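Local coordinates for 33 kDa chaperonin (Thermotoga maritima, PDB 1VQ0), which probably acts as a redox-regulated molecular chaperone that protects thermally unfolding and oxidatively damaged proteins from irreversible aggregation, at residues T18-K23 and R190-E195; H22-S27 and F183-I188; P64-K69 and A87-E92; E198-N203 and E224-E229. All blocks are in the same frame, centred on the assembly; numbering follows the deposited sequence.

Interaction 1 of 4, residues T18-K23 and R190-E195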
# COMPACT_ATOMS: atom_id res chain seq x y z
N THR A 18 -10.74 23.57 -13.10
CA THR A 18 -11.39 23.56 -11.81
C THR A 18 -12.65 24.38 -11.88
O THR A 18 -12.80 25.28 -12.76
CB THR A 18 -10.51 24.21 -10.73
OG1 THR A 18 -10.27 25.59 -11.05
CG2 THR A 18 -9.09 23.48 -10.64
N MET A 19 -13.54 24.11 -10.91
CA MET A 19 -14.77 24.86 -10.73
C MET A 19 -14.96 25.25 -9.28
O MET A 19 -14.39 24.61 -8.35
CB MET A 19 -15.99 24.05 -11.20
CG MET A 19 -16.17 23.93 -12.71
SD MET A 19 -16.75 25.42 -13.52
CE MET A 19 -15.32 25.87 -14.09
N PHE A 20 -15.73 26.33 -9.11
CA PHE A 20 -16.23 26.83 -7.81
C PHE A 20 -15.10 27.17 -6.87
O PHE A 20 -14.85 26.46 -5.91
CB PHE A 20 -17.19 25.82 -7.17
CG PHE A 20 -18.26 25.32 -8.11
CD1 PHE A 20 -19.00 26.22 -8.88
CD2 PHE A 20 -18.48 23.96 -8.29
CE1 PHE A 20 -19.97 25.78 -9.75
CE2 PHE A 20 -19.45 23.50 -9.19
CZ PHE A 20 -20.21 24.43 -9.91
N ASP A 21 -14.41 28.27 -7.22
CA ASP A 21 -13.23 28.80 -6.52
C ASP A 21 -12.24 27.71 -6.21
O ASP A 21 -11.78 27.61 -5.08
CB ASP A 21 -13.60 29.52 -5.20
CG ASP A 21 -14.58 30.66 -5.41
OD1 ASP A 21 -14.35 31.48 -6.32
OD2 ASP A 21 -15.61 30.80 -4.69
N HIS A 22 -11.95 26.89 -7.23
CA HIS A 22 -10.91 25.85 -7.15
C HIS A 22 -11.17 24.74 -6.14
O HIS A 22 -10.24 24.02 -5.78
CB HIS A 22 -9.53 26.48 -6.87
CG HIS A 22 -9.07 27.38 -7.95
ND1 HIS A 22 -9.27 28.75 -7.92
CD2 HIS A 22 -8.44 27.11 -9.12
CE1 HIS A 22 -8.78 29.28 -9.03
NE2 HIS A 22 -8.28 28.31 -9.77
N LYS A 23 -12.42 24.58 -5.69
CA LYS A 23 -12.77 23.49 -4.75
C LYS A 23 -13.03 22.17 -5.44
O LYS A 23 -13.01 21.12 -4.80
CB LYS A 23 -13.96 23.91 -3.90
CG LYS A 23 -13.63 25.13 -3.07
CD LYS A 23 -14.49 25.29 -1.83
CE LYS A 23 -14.26 26.62 -1.18
NZ LYS A 23 -15.51 26.92 -0.39
N ARG A 190 -13.24 20.00 0.55
CA ARG A 190 -14.49 19.54 1.12
C ARG A 190 -15.32 20.56 1.89
O ARG A 190 -16.39 20.20 2.38
CB ARG A 190 -14.18 18.35 2.01
CG ARG A 190 -14.03 17.01 1.26
CD ARG A 190 -13.48 15.88 2.12
NE ARG A 190 -12.18 16.23 2.72
CZ ARG A 190 -11.45 15.44 3.52
NH1 ARG A 190 -11.84 14.21 3.82
NH2 ARG A 190 -10.31 15.91 4.02
N THR A 191 -14.87 21.81 2.02
CA THR A 191 -15.76 22.89 2.47
C THR A 191 -16.76 23.36 1.39
O THR A 191 -17.60 24.21 1.65
CB THR A 191 -14.98 24.12 3.07
OG1 THR A 191 -14.27 24.87 2.05
CG2 THR A 191 -13.93 23.66 4.08
N LEU A 192 -16.67 22.79 0.19
CA LEU A 192 -17.61 23.08 -0.89
C LEU A 192 -19.08 22.89 -0.49
O LEU A 192 -19.49 21.82 -0.06
CB LEU A 192 -17.30 22.17 -2.09
CG LEU A 192 -18.28 22.30 -3.28
CD1 LEU A 192 -17.99 23.55 -4.04
CD2 LEU A 192 -18.25 21.10 -4.24
N GLU A 193 -19.90 23.93 -0.71
CA GLU A 193 -21.33 23.92 -0.37
C GLU A 193 -22.04 22.63 -0.79
O GLU A 193 -21.84 22.16 -1.91
CB GLU A 193 -22.02 25.13 -1.00
CG GLU A 193 -21.78 26.43 -0.27
CD GLU A 193 -20.41 27.06 -0.57
OE1 GLU A 193 -19.45 26.36 -1.08
OE2 GLU A 193 -20.30 28.28 -0.28
N GLN A 194 -22.86 22.08 0.13
CA GLN A 194 -23.54 20.77 -0.03
C GLN A 194 -24.48 20.72 -1.23
O GLN A 194 -24.64 19.65 -1.85
CB GLN A 194 -24.31 20.34 1.24
CG GLN A 194 -23.54 19.42 2.17
CD GLN A 194 -23.24 18.06 1.54
OE1 GLN A 194 -24.16 17.32 1.17
NE2 GLN A 194 -21.94 17.74 1.40
N GLU A 195 -25.08 21.86 -1.56
CA GLU A 195 -25.94 21.99 -2.74
C GLU A 195 -25.18 21.89 -4.09
O GLU A 195 -25.72 21.32 -5.04
CB GLU A 195 -26.76 23.31 -2.68
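T191 OG1 has two polar neighbours: K23 NZ approaches it at 3.4 Å in a weak hydrogen bond, and D189 OD1, just before the second segment, is its stronger partner. The lysine chain is extended beyond CG and crosses the threonine side chain at about a right angle, so that CD and CE pass the hydroxyl before the ammonium group does. The E193 chain is bent at chi2 (79°), which turns CD back; OE1 lies 4.0 Å from K23 NZ, an attraction of opposite charges beyond salt-bridge range. Nearer the backbone of K23, L192 CD1 packs 3.9 Å from F20 CB and 4.0 Å from K23 CB, while the F20 ring is set obliquely to that methyl. An alanine at K23 would probably leave T191 without its weak lysine donor and E193 without the nearby positive charge. The type I' turn from F20 to K23, closed by K23 N to F20 O at 3.1 Å, joins strands 13-19 and 24-30 in a β-hairpin. It meets the loop leading into helix 194-205, for which E193 is the N-cap residue; F20 continues onto K196 and I200 of that helix, and L192 packs on its V197 and on V24.

Interaction 2 of 4, residues H22-S27 and F183-I188. With EDO (1,2-ethanediol), chain F.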
# COMPACT_ATOMS: atom_id res chain seq x y z
N HIS A 22 -11.95 26.89 -7.23
CA HIS A 22 -10.91 25.85 -7.15
C HIS A 22 -11.17 24.74 -6.14
O HIS A 22 -10.24 24.02 -5.78
CB HIS A 22 -9.53 26.48 -6.87
CG HIS A 22 -9.07 27.38 -7.95
ND1 HIS A 22 -9.27 28.75 -7.92
CD2 HIS A 22 -8.44 27.11 -9.12
CE1 HIS A 22 -8.78 29.28 -9.03
NE2 HIS A 22 -8.28 28.31 -9.77
N LYS A 23 -12.42 24.58 -5.69
CA LYS A 23 -12.77 23.49 -4.75
C LYS A 23 -13.03 22.17 -5.44
O LYS A 23 -13.01 21.12 -4.80
CB LYS A 23 -13.96 23.91 -3.90
CG LYS A 23 -13.63 25.13 -3.07
CD LYS A 23 -14.49 25.29 -1.83
CE LYS A 23 -14.26 26.62 -1.18
NZ LYS A 23 -15.51 26.92 -0.39
N VAL A 24 -13.30 22.21 -6.75
CA VAL A 24 -13.50 21.01 -7.57
C VAL A 24 -12.57 21.10 -8.77
O VAL A 24 -12.36 22.16 -9.34
CB VAL A 24 -14.96 20.89 -8.12
CG1 VAL A 24 -15.21 19.52 -8.87
CG2 VAL A 24 -16.00 21.09 -7.01
N ARG A 25 -12.01 19.96 -9.14
CA ARG A 25 -11.19 19.80 -10.33
C ARG A 25 -11.84 18.77 -11.25
O ARG A 25 -12.55 17.88 -10.81
CB ARG A 25 -9.72 19.42 -9.96
CG ARG A 25 -9.49 18.01 -9.46
CD ARG A 25 -8.07 17.79 -8.91
NE ARG A 25 -7.84 16.41 -8.51
CZ ARG A 25 -6.76 15.97 -7.86
NH1 ARG A 25 -5.82 16.78 -7.41
NH2 ARG A 25 -6.63 14.69 -7.65
N PHE A 26 -11.64 18.94 -12.56
CA PHE A 26 -12.19 18.02 -13.53
C PHE A 26 -11.17 17.76 -14.64
O PHE A 26 -10.31 18.63 -14.93
CB PHE A 26 -13.49 18.55 -14.16
CG PHE A 26 -13.32 19.81 -14.97
CD1 PHE A 26 -12.84 19.75 -16.27
CD2 PHE A 26 -13.59 21.04 -14.40
CE1 PHE A 26 -12.62 20.90 -16.99
CE2 PHE A 26 -13.37 22.20 -15.11
CZ PHE A 26 -12.87 22.11 -16.41
N SER A 27 -11.40 16.64 -15.32
CA SER A 27 -10.56 15.99 -16.33
C SER A 27 -11.57 15.34 -17.26
O SER A 27 -12.50 14.69 -16.77
CB SER A 27 -9.81 14.81 -15.64
OG SER A 27 -8.59 14.64 -16.23
N PHE A 183 -14.50 10.75 -17.96
CA PHE A 183 -14.20 11.95 -17.16
C PHE A 183 -14.02 11.60 -15.71
O PHE A 183 -14.42 10.51 -15.27
CB PHE A 183 -15.30 13.01 -17.32
CG PHE A 183 -16.66 12.54 -16.92
CD1 PHE A 183 -17.04 12.49 -15.58
CD2 PHE A 183 -17.60 12.19 -17.91
CE1 PHE A 183 -18.32 12.05 -15.24
CE2 PHE A 183 -18.84 11.73 -17.59
CZ PHE A 183 -19.23 11.68 -16.24
N ALA A 184 -13.42 12.55 -15.00
CA ALA A 184 -13.22 12.53 -13.54
C ALA A 184 -13.61 13.87 -12.96
O ALA A 184 -13.20 14.93 -13.46
CB ALA A 184 -11.74 12.17 -13.18
N VAL A 185 -14.44 13.84 -11.91
CA VAL A 185 -14.76 15.04 -11.11
C VAL A 185 -14.41 14.72 -9.64
O VAL A 185 -14.82 13.68 -9.12
CB VAL A 185 -16.25 15.49 -11.28
CG1 VAL A 185 -16.55 16.79 -10.54
CG2 VAL A 185 -16.59 15.72 -12.75
N GLN A 186 -13.63 15.63 -9.01
CA GLN A 186 -13.03 15.44 -7.69
C GLN A 186 -13.13 16.67 -6.83
O GLN A 186 -12.87 17.81 -7.27
CB GLN A 186 -11.56 15.04 -7.83
CG GLN A 186 -11.38 13.75 -8.66
CD GLN A 186 -9.98 13.08 -8.62
OE1 GLN A 186 -9.02 13.60 -9.18
NE2 GLN A 186 -9.90 11.88 -8.00
N ILE A 187 -13.52 16.44 -5.59
CA ILE A 187 -13.66 17.52 -4.63
C ILE A 187 -12.37 17.63 -3.85
O ILE A 187 -12.06 16.80 -3.00
CB ILE A 187 -14.86 17.32 -3.71
CG1 ILE A 187 -16.14 17.39 -4.56
CG2 ILE A 187 -14.87 18.39 -2.69
CD1 ILE A 187 -17.47 16.99 -3.84
N ILE A 188 -11.59 18.66 -4.17
CA ILE A 188 -10.29 18.81 -3.54
C ILE A 188 -10.37 19.73 -2.32
O ILE A 188 -9.42 19.83 -1.58
CB ILE A 188 -9.20 19.28 -4.54
CG1 ILE A 188 -9.68 20.53 -5.30
CG2 ILE A 188 -8.81 18.09 -5.46
CD1 ILE A 188 -8.55 21.32 -6.02
C1 EDO F . -2.90 11.25 -7.98
O1 EDO F . -3.22 10.24 -7.04
C2 EDO F . -2.95 12.70 -7.50
O2 EDO F . -4.20 13.11 -6.89
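R25 grips a single oxygen, Q186 OE1, side-on with two nitrogens, NE at 3.1 Å and NH2 at 3.0 Å. R25 CG sits between its backbone N and carbonyl carbon (chi1 73°), the chain extended from there to NE. The oxygen lies in the guanidinium plane, yet both donors stand above the same face of the amide, about 46° and 50° out of its plane. NH2 also donates to O2 of a 1,2-ethanediol, probably from the crystallisation liquor, while I188 CG2 lies over one face of the guanidinium and touches R25 CD at 3.5 Å. Q186 NE2 is bonded to S164, so both polar atoms of the buried amide are held. The backbones run antiparallel, R25–Q186 and S27–A184 being hydrogen-bonded pairs and V24–I187 and F26–V185 non-hydrogen-bonded. V24 CG1 presses on V185 CG1 at 3.5 Å, tighter than usual. A classic bulge, K23 and V24 both facing M19, opens the first strand; I188 N still reaches K23 O at 2.9 Å. The strands lie between 13-19 and 164-173 in the sheet; helices 194-205 and 219-227 pack on the side of V24, F26 and V185, whereas W65 packs on S27 and Q186, with a cation-pi contact to R25.

Interaction 3 of 4, residues P64-K69 and A87-E92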
# COMPACT_ATOMS: atom_id res chain seq x y z
N PRO A 64 -3.16 15.40 -15.26
CA PRO A 64 -2.99 16.88 -15.01
C PRO A 64 -2.60 17.20 -13.60
O PRO A 64 -2.18 18.29 -13.33
CB PRO A 64 -4.40 17.44 -15.24
CG PRO A 64 -5.07 16.38 -16.03
CD PRO A 64 -4.54 15.08 -15.63
N TRP A 65 -2.72 16.20 -12.72
CA TRP A 65 -2.61 16.41 -11.27
C TRP A 65 -1.43 15.71 -10.69
O TRP A 65 -1.20 15.79 -9.50
CB TRP A 65 -3.91 16.01 -10.58
CG TRP A 65 -5.10 16.66 -11.20
CD1 TRP A 65 -5.22 18.00 -11.56
CD2 TRP A 65 -6.32 16.04 -11.59
NE1 TRP A 65 -6.44 18.21 -12.16
CE2 TRP A 65 -7.14 17.03 -12.18
CE3 TRP A 65 -6.81 14.74 -11.51
CZ2 TRP A 65 -8.41 16.75 -12.68
CZ3 TRP A 65 -8.11 14.46 -11.99
CH2 TRP A 65 -8.88 15.47 -12.56
N LEU A 66 -0.62 15.07 -11.52
CA LEU A 66 0.63 14.44 -11.03
C LEU A 66 1.72 15.46 -10.65
O LEU A 66 1.72 16.59 -11.14
CB LEU A 66 1.13 13.42 -12.05
CG LEU A 66 0.08 12.44 -12.51
CD1 LEU A 66 0.65 11.45 -13.56
CD2 LEU A 66 -0.50 11.70 -11.29
N ALA A 67 2.63 15.07 -9.73
CA ALA A 67 3.80 15.88 -9.47
C ALA A 67 4.75 15.89 -10.68
O ALA A 67 4.53 15.20 -11.64
CB ALA A 67 4.50 15.39 -8.22
N GLU A 68 5.79 16.71 -10.65
CA GLU A 68 6.74 16.80 -11.78
C GLU A 68 7.55 15.50 -11.87
O GLU A 68 8.09 15.05 -10.89
CB GLU A 68 7.70 17.98 -11.53
CG GLU A 68 8.68 18.26 -12.70
CD GLU A 68 9.88 19.18 -12.33
OE1 GLU A 68 10.11 19.49 -11.11
OE2 GLU A 68 10.60 19.58 -13.28
N LYS A 69 7.62 14.89 -13.04
CA LYS A 69 8.34 13.61 -13.20
C LYS A 69 7.70 12.44 -12.45
O LYS A 69 8.34 11.41 -12.24
CB LYS A 69 9.82 13.75 -12.83
CG LYS A 69 10.61 14.70 -13.78
CD LYS A 69 11.97 15.05 -13.22
CE LYS A 69 12.66 16.08 -14.15
NZ LYS A 69 14.04 16.46 -13.73
N ALA A 87 -1.98 -0.11 -15.47
CA ALA A 87 -1.91 1.05 -16.32
C ALA A 87 -1.13 2.13 -15.67
O ALA A 87 -1.44 2.50 -14.54
CB ALA A 87 -3.29 1.53 -16.71
N GLN A 88 -0.09 2.61 -16.38
CA GLN A 88 0.75 3.70 -15.89
C GLN A 88 0.58 4.96 -16.73
O GLN A 88 0.52 4.88 -17.93
CB GLN A 88 2.17 3.26 -15.94
CG GLN A 88 3.15 4.23 -15.34
CD GLN A 88 4.50 3.62 -15.26
OE1 GLN A 88 5.31 3.76 -16.18
NE2 GLN A 88 4.79 2.97 -14.15
N SER A 89 0.47 6.10 -16.07
CA SER A 89 0.53 7.43 -16.65
C SER A 89 1.66 8.29 -16.04
O SER A 89 2.20 7.98 -14.99
CB SER A 89 -0.78 8.15 -16.45
OG SER A 89 -1.02 8.40 -15.08
N THR A 90 2.02 9.36 -16.75
CA THR A 90 3.12 10.22 -16.37
C THR A 90 2.75 11.69 -16.38
O THR A 90 1.74 12.11 -16.97
CB THR A 90 4.31 10.05 -17.31
OG1 THR A 90 3.97 10.58 -18.59
CG2 THR A 90 4.57 8.60 -17.59
N SER A 91 3.62 12.48 -15.77
CA SER A 91 3.45 13.92 -15.78
C SER A 91 3.57 14.52 -17.22
O SER A 91 3.04 15.59 -17.47
CB SER A 91 4.41 14.59 -14.82
OG SER A 91 5.72 14.16 -15.06
N GLU A 92 4.20 13.78 -18.14
CA GLU A 92 4.33 14.19 -19.55
C GLU A 92 3.14 13.74 -20.41
O GLU A 92 3.23 13.69 -21.64
CB GLU A 92 5.64 13.66 -20.20
CG GLU A 92 6.88 13.66 -19.34
CD GLU A 92 7.00 12.36 -18.53
OE1 GLU A 92 7.04 11.26 -19.16
OE2 GLU A 92 7.04 12.44 -17.27
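L66 and S91 form the close-packed part of this contact, where the loop after helix 46-62 runs past the end of strand 84-90. L66 is extended at chi2 (179°), which carries CD1 to the backbone leaving the strand, 3.5 Å from T90 C. The same methyl lies 3.8 Å from S89 OG, a hydroxyl whose hydrogen bond goes to A59 O of helix 46-62. Next to it S91 CB packs against A67 O at 3.2 Å, a contact of a carbon with a carbonyl oxygen. Toward solvent the pairing thins to polar groups on exposed residues. K69 N reaches S91 OG at 2.9 Å, but its N-H points well off the oxygen (121° at hydrogen), and the bond is weak. E92 curls back beside S91, yet its OE2 comes no nearer than 4.4 Å to K69 CA, and the side chains of E68 and K69 start out away from the strand end. A backbone hydrogen bond between S91 and E70 carries the attachment on to the residue just before strand 71-78. S91 OG both accepts from K69 N and donates to E92 OE2, 3.1 Å away on the anti side of the carboxylate. The serine hydroxyl thus links a loop amide to a surface carboxylate, whose charge would probably polarise it and strengthen it as an acceptor.

Interaction 4 of 4, residues E198-N203 and E224-E229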
# COMPACT_ATOMS: atom_id res chain seq x y z
N GLU A 198 -24.43 18.15 -4.17
CA GLU A 198 -25.68 17.44 -4.52
C GLU A 198 -26.04 17.54 -6.00
O GLU A 198 -26.46 16.56 -6.61
CB GLU A 198 -26.85 17.94 -3.66
CG GLU A 198 -27.10 17.04 -2.45
CD GLU A 198 -27.80 17.72 -1.29
OE1 GLU A 198 -28.67 18.63 -1.49
OE2 GLU A 198 -27.48 17.33 -0.14
N MET A 199 -25.89 18.75 -6.55
CA MET A 199 -26.18 19.04 -7.96
C MET A 199 -25.21 18.34 -8.91
O MET A 199 -25.63 17.76 -9.92
CB MET A 199 -26.10 20.54 -8.18
CG MET A 199 -26.38 20.99 -9.60
SD MET A 199 -25.37 22.38 -10.04
CE MET A 199 -23.82 21.60 -10.11
N ILE A 200 -23.92 18.41 -8.59
CA ILE A 200 -22.89 17.67 -9.31
C ILE A 200 -23.21 16.16 -9.33
O ILE A 200 -23.28 15.56 -10.39
CB ILE A 200 -21.50 17.92 -8.66
CG1 ILE A 200 -21.04 19.35 -8.91
CG2 ILE A 200 -20.47 16.98 -9.22
CD1 ILE A 200 -19.75 19.70 -8.19
N GLU A 201 -23.39 15.58 -8.15
CA GLU A 201 -23.80 14.19 -7.99
C GLU A 201 -25.00 13.85 -8.88
O GLU A 201 -24.96 12.89 -9.63
CB GLU A 201 -24.21 13.91 -6.54
CG GLU A 201 -23.13 13.34 -5.62
CD GLU A 201 -23.54 13.30 -4.13
OE1 GLU A 201 -24.74 13.53 -3.79
OE2 GLU A 201 -22.64 13.06 -3.29
N LYS A 202 -26.06 14.66 -8.78
CA LYS A 202 -27.30 14.43 -9.54
C LYS A 202 -27.10 14.50 -11.04
O LYS A 202 -27.61 13.65 -11.77
CB LYS A 202 -28.39 15.42 -9.12
CG LYS A 202 -29.78 15.06 -9.69
CD LYS A 202 -30.89 15.97 -9.22
CE LYS A 202 -32.25 15.57 -9.85
NZ LYS A 202 -33.45 16.33 -9.32
N ASN A 203 -26.38 15.53 -11.48
CA ASN A 203 -26.03 15.74 -12.88
C ASN A 203 -25.20 14.59 -13.47
O ASN A 203 -25.48 14.13 -14.58
CB ASN A 203 -25.29 17.09 -13.06
CG ASN A 203 -26.21 18.30 -12.85
OD1 ASN A 203 -27.42 18.15 -12.72
ND2 ASN A 203 -25.64 19.51 -12.81
N GLU A 224 -20.52 21.00 -19.17
CA GLU A 224 -21.61 21.95 -18.89
C GLU A 224 -22.77 21.25 -18.21
O GLU A 224 -23.30 21.72 -17.21
CB GLU A 224 -22.11 22.66 -20.14
CG GLU A 224 -23.43 23.37 -19.89
CD GLU A 224 -23.90 24.22 -21.03
OE1 GLU A 224 -23.32 24.11 -22.14
OE2 GLU A 224 -24.86 25.00 -20.76
N ARG A 225 -23.12 20.10 -18.76
CA ARG A 225 -24.10 19.20 -18.15
C ARG A 225 -23.76 18.79 -16.72
O ARG A 225 -24.65 18.83 -15.87
CB ARG A 225 -24.27 17.96 -19.01
CG ARG A 225 -24.79 18.24 -20.41
CD ARG A 225 -25.85 17.29 -20.83
NE ARG A 225 -25.51 16.63 -22.09
CZ ARG A 225 -25.97 15.44 -22.43
NH1 ARG A 225 -26.79 14.76 -21.61
NH2 ARG A 225 -25.62 14.90 -23.60
N ILE A 226 -22.51 18.37 -16.45
CA ILE A 226 -22.11 18.10 -15.06
C ILE A 226 -22.28 19.29 -14.06
O ILE A 226 -22.80 19.12 -12.95
CB ILE A 226 -20.67 17.59 -15.00
CG1 ILE A 226 -20.57 16.19 -15.63
CG2 ILE A 226 -20.20 17.51 -13.54
CD1 ILE A 226 -19.19 15.73 -16.01
N PHE A 227 -21.83 20.48 -14.44
CA PHE A 227 -21.69 21.57 -13.49
C PHE A 227 -22.87 22.49 -13.45
O PHE A 227 -22.90 23.42 -12.64
CB PHE A 227 -20.41 22.35 -13.76
CG PHE A 227 -19.20 21.59 -13.40
CD1 PHE A 227 -18.89 21.38 -12.06
CD2 PHE A 227 -18.44 20.95 -14.38
CE1 PHE A 227 -17.81 20.61 -11.71
CE2 PHE A 227 -17.34 20.21 -14.04
CZ PHE A 227 -17.02 20.03 -12.70
N GLY A 228 -23.84 22.25 -14.34
CA GLY A 228 -25.08 23.07 -14.39
C GLY A 228 -24.93 24.39 -15.11
O GLY A 228 -25.90 24.98 -15.44
N GLU A 229 -23.70 24.81 -15.35
CA GLU A 229 -23.31 25.97 -16.15
C GLU A 229 -22.08 25.58 -16.99
O GLU A 229 -21.45 24.55 -16.72
CB GLU A 229 -22.96 27.13 -15.23
CG GLU A 229 -21.68 26.93 -14.43
CD GLU A 229 -21.73 27.50 -13.04
OE1 GLU A 229 -22.35 26.86 -12.15
OE2 GLU A 229 -21.12 28.57 -12.84
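The F227 ring meets I200 obliquely, CE1 lying 4.1 Å from I200 CD1, and one ring face carries I226 CG2 over its centre, 3.9 Å above the plane. The second flat group, the N203 amide, has I226 O at its edge and nearly in its plane. ND2 donates to this oxygen at 2.9 Å in a fairly straight bond (160° at hydrogen), although the donor itself stands above the carbonyl plane, 64° out of it. N203 CB rests on the same oxygen at 3.2 Å; R225 O is also close to ND2, but the angle is too poor for a bond. Replacing N203 with an alanine would probably leave I226 O without this side-chain donor and open a gap beside the last turn of helix 219-227. M199 meets the next carbonyl: CG is anti to its backbone N (chi1 -180°), the chain beyond is bent, and CE lies 3.2 Å from F227 O. G228, the first residue to leave the helix, has positive phi, which favours glycine, and a β-carbon there would crowd M199 SD. The contact therefore packs helix 194-205 against the C-terminal end of helix 219-227. Both lie on strand 176-187, I200, I226 and F227 all touching V185 and I226 also F183, while F20 of the 18-23 turn borders I200 and E229.

From the N terminus, strand 13-19 turns through 18-23 into strand 24-30, and this hairpin starts two long closures. Interaction 2, pairing 22-27 with 183-188 of strand 176-187, lies inside the closure made by interaction 1, 18-23 with 190-195, and overlaps it at H22 and K23. Interaction 3 closes a short loop of its own, from the loop after helix 46-62, through strand 71-78, to the end of strand 84-90, and is nested inside both; W65 of its first segment joins it to interaction 2. Interaction 4 follows in series, joining helices 194-205 and 219-227. Its F227 touches M19 and F20 of interaction 1 and V24, F26 and V185 of interaction 2, tying the helices to the sheet.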